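Local coordinates for protein AA9 family lytic polysaccharide monooxygenase B (Heterobasidion irregulare TC 32-1, PDB 5NNS) that cleaves crystalline and amorphous polysaccharides such as cellulose by copper-dependent oxidation at C1 of the scissile glycosidic bond, at residues A[128-131]-A[132-136]; A[182-185]-A[186-189]; A[205-208]-A[209-212]. All blocks are in the same frame, centred on the assembly; numbering follows the deposited sequence.

Interaction 1 of 3, residues A[128-131]-A[132-136]; sequences QLVA and NNNSW. With NAG (2-acetamido-2-deoxy-beta-D-glucopyranose), chain D.
The backbone N-H of Ser135 reaches back six residues to Leu129 O, 3.1 Å away, at the end of a helix, spanning six residues where a helical bond spans four. The chain can double back like this because Asn133 and Asn134 both adopt left-handed backbone conformations, directly after Asn132 leaves the helix. Inside this loop Asn134 N bonds to Val130 O at 3.2 Å; just before it Asn132 N bonds to Gln128 O at 3.0 Å. The Ser135 hydroxyl adds an inner brace by donating to Asn132 O, almost in line with that carbonyl. Water 1 gives a hydrogen bond to Ala131 O and accepts one from Asn133 N. The apolar side is carried by Leu129, whose CB lies 3.7 Å from Trp136 CE3, its side chain crossing the indole at about a right angle. With its CG anti to the backbone N (chi1 -162°), Trp136 carries the indole back to Leu129, whose N lies at the ring edge, in plane. On the other side of the turn Asn134 OD1, which accepts from Trp78 N, lies 3.9 Å from Val130 CG1. Asn133 carries the N-linked sugar on ND2. The turn thus joins helix 125-131 to strand 135-139, where Trp136 and Leu129 pack on Trp75 of strand 70-75 and Val85 of strand 85-91, and the indole N-H bonds to Asn110 of strand 106-116.

Interaction 2 of 3, residues A[182-185]-A[186-189]; sequences TPPA and SYLV
Pro184 lays its ring alongside Tyr187, the two side chains pointing the same way, with Pro184 CD 3.7 Å from Tyr187 CD1. The tyrosine is placed there by its first torsion, which keeps CG beside the backbone N (chi1 -66°), on the side where the proline lies. One residue earlier and one later, Pro183 and Leu188 cross at about a right angle, and the CD2 methyl of Leu188 rests 3.9 Å from Pro183 CG. The rest of the leucine packs on carbonyl oxygens: its CG is 3.5 Å from Pro184 O.

Behind these contacts is a single turn of 3-10 geometry, on the surface in the long loop after strand 165-176. Tyr187 N donates to Pro184 O at 3.1 Å, and Leu188 N to Ala185 O, also at 3.1 Å. Water 2 lies 2.6 Å from Ala185 O and 2.8 Å from Leu188 O, bridging the two carbonyls.

Further out, Trp223 meets the Tyr187 ring edge-to-face and also touches Pro183 and Pro184, while Phe107 of strand 106-116 takes Pro183 and Leu188. Val189 adds a backbone hydrogen bond with Trp106. No charged group joins in across the turn. The chemistry therefore divides: main-chain bonds set the shape of the turn, and prolines, leucine and aromatic rings pack it onto the protein by mainly apolar contact.

Interaction 3 of 3, residues A[205-208]-A[209-212]; sequences DIYS and HETE. With NAG (2-acetamido-2-deoxy-beta-D-glucopyranose), chain C.
Glu210 OE2 meets the Tyr207 ring at its edge, in the ring plane and 3.6 Å from CD1, with carboxylate and ring planes 59° apart. One face of that ring is covered by Ile206 CG1, 3.5 Å above its centre. The imidazole of His209 has Ser208 O over one face, 3.2 Å from CG, and Asp205 O at its edge. There ND1 gives a hydrogen bond of 3.0 Å to Asp205 O that is almost perfectly straight (178°), with the acceptor in the ring plane, which should help hold the ring's rotation. His209 N adds a second bond, to Ile206 O. The Asp205 carboxylate bonds forward to the residues that follow it: OD2 takes the Ser208 hydroxyl at 2.7 Å from above its plane, and OD1 a weak Asx-turn bond from Tyr207 N. A type I beta turn runs from His209 to Glu212, whose OE2 lies 3.0 Å from NAG N2, on the glycan of Asn214. The Tyr207 hydroxyl bonds to His159 O, and Asp205 OD1 to Ser161 OG, tying the loop to its neighbour. Asp205, Tyr207 and Glu210 are all glucan-binding residues, so this loop forms part of the cellulose-binding surface of the AA9 enzyme.

The three turns follow one another along the chain without touching. Interactions 1 and 3 are nearer to the active site: the side chain of Val130 is about 11 Å from the copper ion, and that of Tyr207 about 12 Å. Their centres are 24 Å apart. The side chain of Tyr207 is also about 4 Å from that of His159, which by similarity binds O2, consistent with interaction 3 being part of a glucan-binding surface beside the metal site. Interaction 2 lies across the chain's centre from interaction 1, with centres 29 Å apart, and 32 Å from interaction 3. It is remote from the annotated sites; the side chain of Tyr187 is about 9 Å from a bound acrylic acid. N-linked sugars accompany both other contacts.

Interaction 1 of 3, residues A[128-131]-A[132-136]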
loop_
_atom_site.group_PDB
_atom_site.type_symbol
_atom_site.label_atom_id
_atom_site.label_comp_id
_atom_site.label_asym_id
_atom_site.label_seq_id
_atom_site.Cartn_x
_atom_site.Cartn_y
_atom_site.Cartn_z
ATOM N N GLN A 128 -7.173 -12.640 5.176
ATOM C CA GLN A 128 -6.677 -12.414 6.539
ATOM C C GLN A 128 -6.957 -10.982 7.018
ATOM O O GLN A 128 -7.313 -10.778 8.170
ATOM C CB GLN A 128 -5.178 -12.731 6.642
ATOM C CG GLN A 128 -4.855 -14.212 6.531
ATOM C CD GLN A 128 -3.361 -14.493 6.535
ATOM O OE1 GLN A 128 -2.566 -13.700 6.025
ATOM N NE2 GLN A 128 -2.972 -15.631 7.101
ATOM N N LEU A 129 -6.782 -10.009 6.122
ATOM C CA LEU A 129 -7.091 -8.603 6.396
ATOM C C LEU A 129 -8.559 -8.421 6.818
ATOM O O LEU A 129 -8.840 -7.802 7.841
ATOM C CB LEU A 129 -6.780 -7.756 5.156
ATOM C CG LEU A 129 -6.925 -6.227 5.199
ATOM C CD1 LEU A 129 -5.927 -5.617 4.236
ATOM C CD2 LEU A 129 -8.332 -5.743 4.866
ATOM N N VAL A 130 -9.474 -8.996 6.041
ATOM C CA VAL A 130 -10.916 -8.938 6.342
ATOM C C VAL A 130 -11.189 -9.549 7.723
ATOM O O VAL A 130 -11.877 -8.944 8.547
ATOM C CB VAL A 130 -11.756 -9.653 5.253
ATOM C CG1 VAL A 130 -13.219 -9.779 5.663
ATOM C CG2 VAL A 130 -11.650 -8.932 3.912
ATOM N N ALA A 131 -10.620 -10.734 7.965
ATOM C CA ALA A 131 -10.807 -11.473 9.224
ATOM C C ALA A 131 -10.248 -10.768 10.454
ATOM O O ALA A 131 -10.739 -10.986 11.560
ATOM C CB ALA A 131 -10.199 -12.858 9.113
ATOM N N ASN A 132 -9.231 -9.928 10.256
ATOM C CA ASN A 132 -8.614 -9.157 11.330
ATOM C C ASN A 132 -9.237 -7.761 11.416
ATOM O O ASN A 132 -8.525 -6.757 11.361
ATOM C CB ASN A 132 -7.092 -9.075 11.091
ATOM C CG ASN A 132 -6.357 -8.316 12.178
ATOM O OD1 ASN A 132 -6.684 -8.431 13.356
ATOM N ND2 ASN A 132 -5.375 -7.513 11.782
ATOM N N ASN A 133 -10.562 -7.702 11.559
ATOM C CA ASN A 133 -11.288 -6.430 11.695
ATOM C C ASN A 133 -11.009 -5.457 10.532
ATOM O O ASN A 133 -10.868 -4.251 10.738
ATOM C CB ASN A 133 -10.937 -5.786 13.054
ATOM C CG ASN A 133 -11.833 -4.607 13.417
ATOM O OD1 ASN A 133 -13.030 -4.600 13.122
ATOM N ND2 ASN A 133 -11.240 -3.599 14.065
ATOM N N ASN A 134 -10.913 -5.993 9.316
ATOM C CA ASN A 134 -10.637 -5.203 8.119
ATOM C C ASN A 134 -9.427 -4.297 8.291
ATOM O O ASN A 134 -9.507 -3.086 8.033
ATOM C CB ASN A 134 -11.864 -4.386 7.737
ATOM C CG ASN A 134 -13.059 -5.255 7.466
ATOM O OD1 ASN A 134 -13.126 -5.915 6.425
ATOM N ND2 ASN A 134 -14.012 -5.266 8.390
ATOM N N SER A 135 -8.317 -4.884 8.745
ATOM C CA SER A 135 -7.115 -4.117 9.062
ATOM C C SER A 135 -5.841 -4.904 8.809
ATOM O O SER A 135 -5.870 -6.123 8.688
ATOM C CB SER A 135 -7.150 -3.632 10.515
ATOM O OG SER A 135 -7.012 -4.712 11.417
ATOM N N TRP A 136 -4.728 -4.181 8.727
ATOM C CA TRP A 136 -3.432 -4.777 8.462
ATOM C C TRP A 136 -2.363 -4.111 9.331
ATOM O O TRP A 136 -2.165 -2.890 9.270
ATOM C CB TRP A 136 -3.088 -4.606 6.986
ATOM C CG TRP A 136 -2.016 -5.528 6.519
ATOM C CD1 TRP A 136 -0.704 -5.217 6.255
ATOM C CD2 TRP A 136 -2.164 -6.916 6.250
ATOM N NE1 TRP A 136 -0.031 -6.339 5.833
ATOM C CE2 TRP A 136 -0.907 -7.394 5.819
ATOM C CE3 TRP A 136 -3.241 -7.813 6.334
ATOM C CZ2 TRP A 136 -0.696 -8.725 5.484
ATOM C CZ3 TRP A 136 -3.032 -9.145 5.992
ATOM C CH2 TRP A 136 -1.768 -9.587 5.571
HETATM C C1 NAG D . -11.872 -2.380 14.510
HETATM C C2 NAG D . -11.298 -1.950 15.854
HETATM C C3 NAG D . -11.858 -0.605 16.292
HETATM C C4 NAG D . -11.722 0.454 15.194
HETATM C C5 NAG D . -12.222 -0.084 13.855
HETATM C C6 NAG D . -11.918 0.891 12.723
HETATM C C7 NAG D . -10.666 -3.819 17.357
HETATM C C8 NAG D . -11.168 -4.768 18.405
HETATM N N2 NAG D . -11.576 -2.953 16.878
HETATM O O3 NAG D . -11.133 -0.202 17.460
HETATM O O4 NAG D . -12.475 1.624 15.539
HETATM O O5 NAG D . -11.605 -1.347 13.563
HETATM O O6 NAG D . -12.474 0.392 11.502
HETATM O O7 NAG D . -9.500 -3.858 16.994
HETATM O O HOH W 1 -13.026 -9.706 12.322
#

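Interaction 2 of 3, residues A[182-185]-A[186-189]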
loop_
_atom_site.group_PDB
_atom_site.type_symbol
_atom_site.label_atom_id
_atom_site.label_comp_id
_atom_site.label_asym_id
_atom_site.label_seq_id
_atom_site.Cartn_x
_atom_site.Cartn_y
_atom_site.Cartn_z
ATOM N N THR A 182 19.355 1.975 4.584
ATOM C CA THR A 182 18.515 2.245 3.414
ATOM C C THR A 182 18.483 0.992 2.543
ATOM O O THR A 182 19.484 0.289 2.461
ATOM C CB THR A 182 19.069 3.403 2.563
ATOM O OG1 THR A 182 20.433 3.130 2.228
ATOM C CG2 THR A 182 18.997 4.730 3.314
ATOM N N PRO A 183 17.347 0.717 1.869
ATOM C CA PRO A 183 17.331 -0.468 1.008
ATOM C C PRO A 183 18.297 -0.336 -0.176
ATOM O O PRO A 183 18.370 0.745 -0.768
ATOM C CB PRO A 183 15.877 -0.548 0.507
ATOM C CG PRO A 183 15.150 0.607 1.089
ATOM C CD PRO A 183 16.143 1.547 1.689
ATOM N N PRO A 184 19.038 -1.416 -0.514
ATOM C CA PRO A 184 19.844 -1.406 -1.745
ATOM C C PRO A 184 19.000 -1.191 -3.013
ATOM O O PRO A 184 17.787 -1.418 -3.002
ATOM C CB PRO A 184 20.493 -2.799 -1.770
ATOM C CG PRO A 184 20.404 -3.317 -0.374
ATOM C CD PRO A 184 19.192 -2.678 0.240
ATOM N N ALA A 185 19.659 -0.765 -4.089
ATOM C CA ALA A 185 18.997 -0.424 -5.351
ATOM C C ALA A 185 18.102 -1.531 -5.923
ATOM O O ALA A 185 17.082 -1.231 -6.519
ATOM C CB ALA A 185 20.031 -0.001 -6.384
ATOM N N SER A 186 18.472 -2.795 -5.725
ATOM C CA SER A 186 17.679 -3.940 -6.211
ATOM C C SER A 186 16.280 -4.093 -5.598
ATOM O O SER A 186 15.421 -4.725 -6.206
ATOM C CB SER A 186 18.449 -5.248 -6.006
ATOM O OG SER A 186 18.785 -5.421 -4.641
ATOM N N TYR A 187 16.058 -3.541 -4.403
ATOM C CA TYR A 187 14.726 -3.552 -3.764
ATOM C C TYR A 187 13.864 -2.364 -4.164
ATOM O O TYR A 187 12.673 -2.349 -3.866
ATOM C CB TYR A 187 14.863 -3.549 -2.246
ATOM C CG TYR A 187 15.482 -4.798 -1.694
ATOM C CD1 TYR A 187 16.866 -4.939 -1.627
ATOM C CD2 TYR A 187 14.686 -5.845 -1.234
ATOM C CE1 TYR A 187 17.442 -6.088 -1.114
ATOM C CE2 TYR A 187 15.249 -7.002 -0.720
ATOM C CZ TYR A 187 16.627 -7.121 -0.658
ATOM O OH TYR A 187 17.196 -8.264 -0.146
ATOM N N LEU A 188 14.467 -1.373 -4.825
ATOM C CA LEU A 188 13.805 -0.110 -5.128
ATOM C C LEU A 188 13.134 -0.153 -6.500
ATOM O O LEU A 188 13.739 -0.588 -7.480
ATOM C CB LEU A 188 14.812 1.043 -5.057
ATOM C CG LEU A 188 15.531 1.228 -3.712
ATOM C CD1 LEU A 188 16.590 2.319 -3.800
ATOM C CD2 LEU A 188 14.542 1.543 -2.596
ATOM N N VAL A 189 11.874 0.282 -6.552
ATOM C CA VAL A 189 11.109 0.354 -7.800
ATOM C C VAL A 189 10.335 1.669 -7.892
ATOM O O VAL A 189 10.253 2.432 -6.929
ATOM C CB VAL A 189 10.132 -0.845 -7.952
ATOM C CG1 VAL A 189 10.906 -2.155 -7.977
ATOM C CG2 VAL A 189 9.081 -0.860 -6.845
HETATM O O HOH W 2 16.195 -0.609 -8.862
#

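Interaction 3 of 3, residues A[205-208]-A[209-212]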
loop_
_atom_site.group_PDB
_atom_site.type_symbol
_atom_site.label_atom_id
_atom_site.label_comp_id
_atom_site.label_asym_id
_atom_site.label_seq_id
_atom_site.Cartn_x
_atom_site.Cartn_y
_atom_site.Cartn_z
ATOM N N ASP A 205 -5.972 -15.278 -14.599
ATOM C CA ASP A 205 -7.321 -15.807 -14.563
ATOM C C ASP A 205 -7.234 -16.980 -13.610
ATOM O O ASP A 205 -6.801 -18.063 -13.996
ATOM C CB ASP A 205 -7.750 -16.249 -15.969
ATOM C CG ASP A 205 -9.102 -16.971 -15.994
ATOM O OD1 ASP A 205 -9.904 -16.852 -15.038
ATOM O OD2 ASP A 205 -9.362 -17.656 -17.003
ATOM N N ILE A 206 -7.629 -16.751 -12.360
ATOM C CA ILE A 206 -7.564 -17.793 -11.317
ATOM C C ILE A 206 -8.460 -19.006 -11.626
ATOM O O ILE A 206 -8.136 -20.130 -11.238
ATOM C CB ILE A 206 -7.867 -17.242 -9.892
ATOM C CG1 ILE A 206 -9.319 -16.746 -9.756
ATOM C CG2 ILE A 206 -6.880 -16.135 -9.525
ATOM C CD1 ILE A 206 -9.676 -16.304 -8.352
ATOM N N TYR A 207 -9.551 -18.770 -12.359
ATOM C CA TYR A 207 -10.556 -19.808 -12.663
ATOM C C TYR A 207 -10.119 -20.850 -13.704
ATOM O O TYR A 207 -10.692 -21.932 -13.751
ATOM C CB TYR A 207 -11.884 -19.151 -13.061
ATOM C CG TYR A 207 -12.286 -18.110 -12.047
ATOM C CD1 TYR A 207 -12.567 -18.476 -10.726
ATOM C CD2 TYR A 207 -12.321 -16.752 -12.377
ATOM C CE1 TYR A 207 -12.898 -17.520 -9.769
ATOM C CE2 TYR A 207 -12.655 -15.794 -11.428
ATOM C CZ TYR A 207 -12.940 -16.189 -10.126
ATOM O OH TYR A 207 -13.268 -15.283 -9.158
ATOM N N SER A 208 -9.114 -20.531 -14.518
ATOM C CA SER A 208 -8.453 -21.524 -15.377
ATOM C C SER A 208 -7.190 -22.129 -14.740
ATOM O O SER A 208 -6.412 -22.770 -15.430
ATOM C CB SER A 208 -8.098 -20.883 -16.718
ATOM O OG SER A 208 -9.258 -20.362 -17.341
ATOM N N HIS A 209 -6.985 -21.923 -13.438
ATOM C CA HIS A 209 -5.801 -22.405 -12.717
ATOM C C HIS A 209 -6.201 -22.778 -11.290
ATOM O O HIS A 209 -5.506 -22.437 -10.324
ATOM C CB HIS A 209 -4.701 -21.333 -12.691
ATOM C CG HIS A 209 -4.134 -21.016 -14.036
ATOM N ND1 HIS A 209 -4.599 -19.979 -14.816
ATOM C CD2 HIS A 209 -3.157 -21.619 -14.752
ATOM C CE1 HIS A 209 -3.924 -19.950 -15.951
ATOM N NE2 HIS A 209 -3.040 -20.932 -15.936
ATOM N N GLU A 210 -7.306 -23.513 -11.170
ATOM C CA GLU A 210 -7.941 -23.766 -9.876
ATOM C C GLU A 210 -7.211 -24.772 -8.985
ATOM O O GLU A 210 -7.539 -24.883 -7.802
ATOM C CB GLU A 210 -9.398 -24.212 -10.065
ATOM C CG GLU A 210 -10.257 -23.228 -10.853
ATOM C CD GLU A 210 -11.715 -23.188 -10.405
ATOM O OE1 GLU A 210 -12.286 -24.252 -10.076
ATOM O OE2 GLU A 210 -12.306 -22.080 -10.399
ATOM N N THR A 211 -6.252 -25.507 -9.549
ATOM C CA THR A 211 -5.356 -26.383 -8.786
ATOM C C THR A 211 -3.970 -25.772 -8.530
ATOM O O THR A 211 -3.150 -26.392 -7.852
ATOM C CB THR A 211 -5.167 -27.749 -9.493
ATOM O OG1 THR A 211 -4.362 -27.593 -10.670
ATOM C CG2 THR A 211 -6.522 -28.358 -9.867
ATOM N N GLU A 212 -3.709 -24.576 -9.068
ATOM C CA GLU A 212 -2.431 -23.881 -8.866
ATOM C C GLU A 212 -2.264 -23.421 -7.412
ATOM O O GLU A 212 -3.148 -22.789 -6.855
ATOM C CB GLU A 212 -2.328 -22.672 -9.794
ATOM C CG GLU A 212 -1.001 -21.915 -9.708
ATOM C CD GLU A 212 -0.886 -20.785 -10.721
ATOM O OE1 GLU A 212 -1.401 -20.932 -11.852
ATOM O OE2 GLU A 212 -0.272 -19.748 -10.386
HETATM C C1 NAG C . 3.318 -20.534 -10.943
HETATM C C2 NAG C . 3.444 -19.145 -11.583
HETATM C C3 NAG C . 3.689 -19.223 -13.082
HETATM C C4 NAG C . 4.913 -20.078 -13.372
HETATM C C5 NAG C . 4.685 -21.478 -12.799
HETATM C C6 NAG C . 5.940 -22.323 -13.002
HETATM C C7 NAG C . 2.150 -17.267 -10.652
HETATM C C8 NAG C . 0.809 -16.596 -10.593
HETATM N N2 NAG C . 2.227 -18.365 -11.405
HETATM O O3 NAG C . 3.854 -17.899 -13.595
HETATM O O4 NAG C . 5.164 -20.155 -14.784
HETATM O O5 NAG C . 4.365 -21.418 -11.399
HETATM O O6 NAG C . 5.776 -23.601 -12.380
HETATM O O7 NAG C . 3.101 -16.823 -10.030
#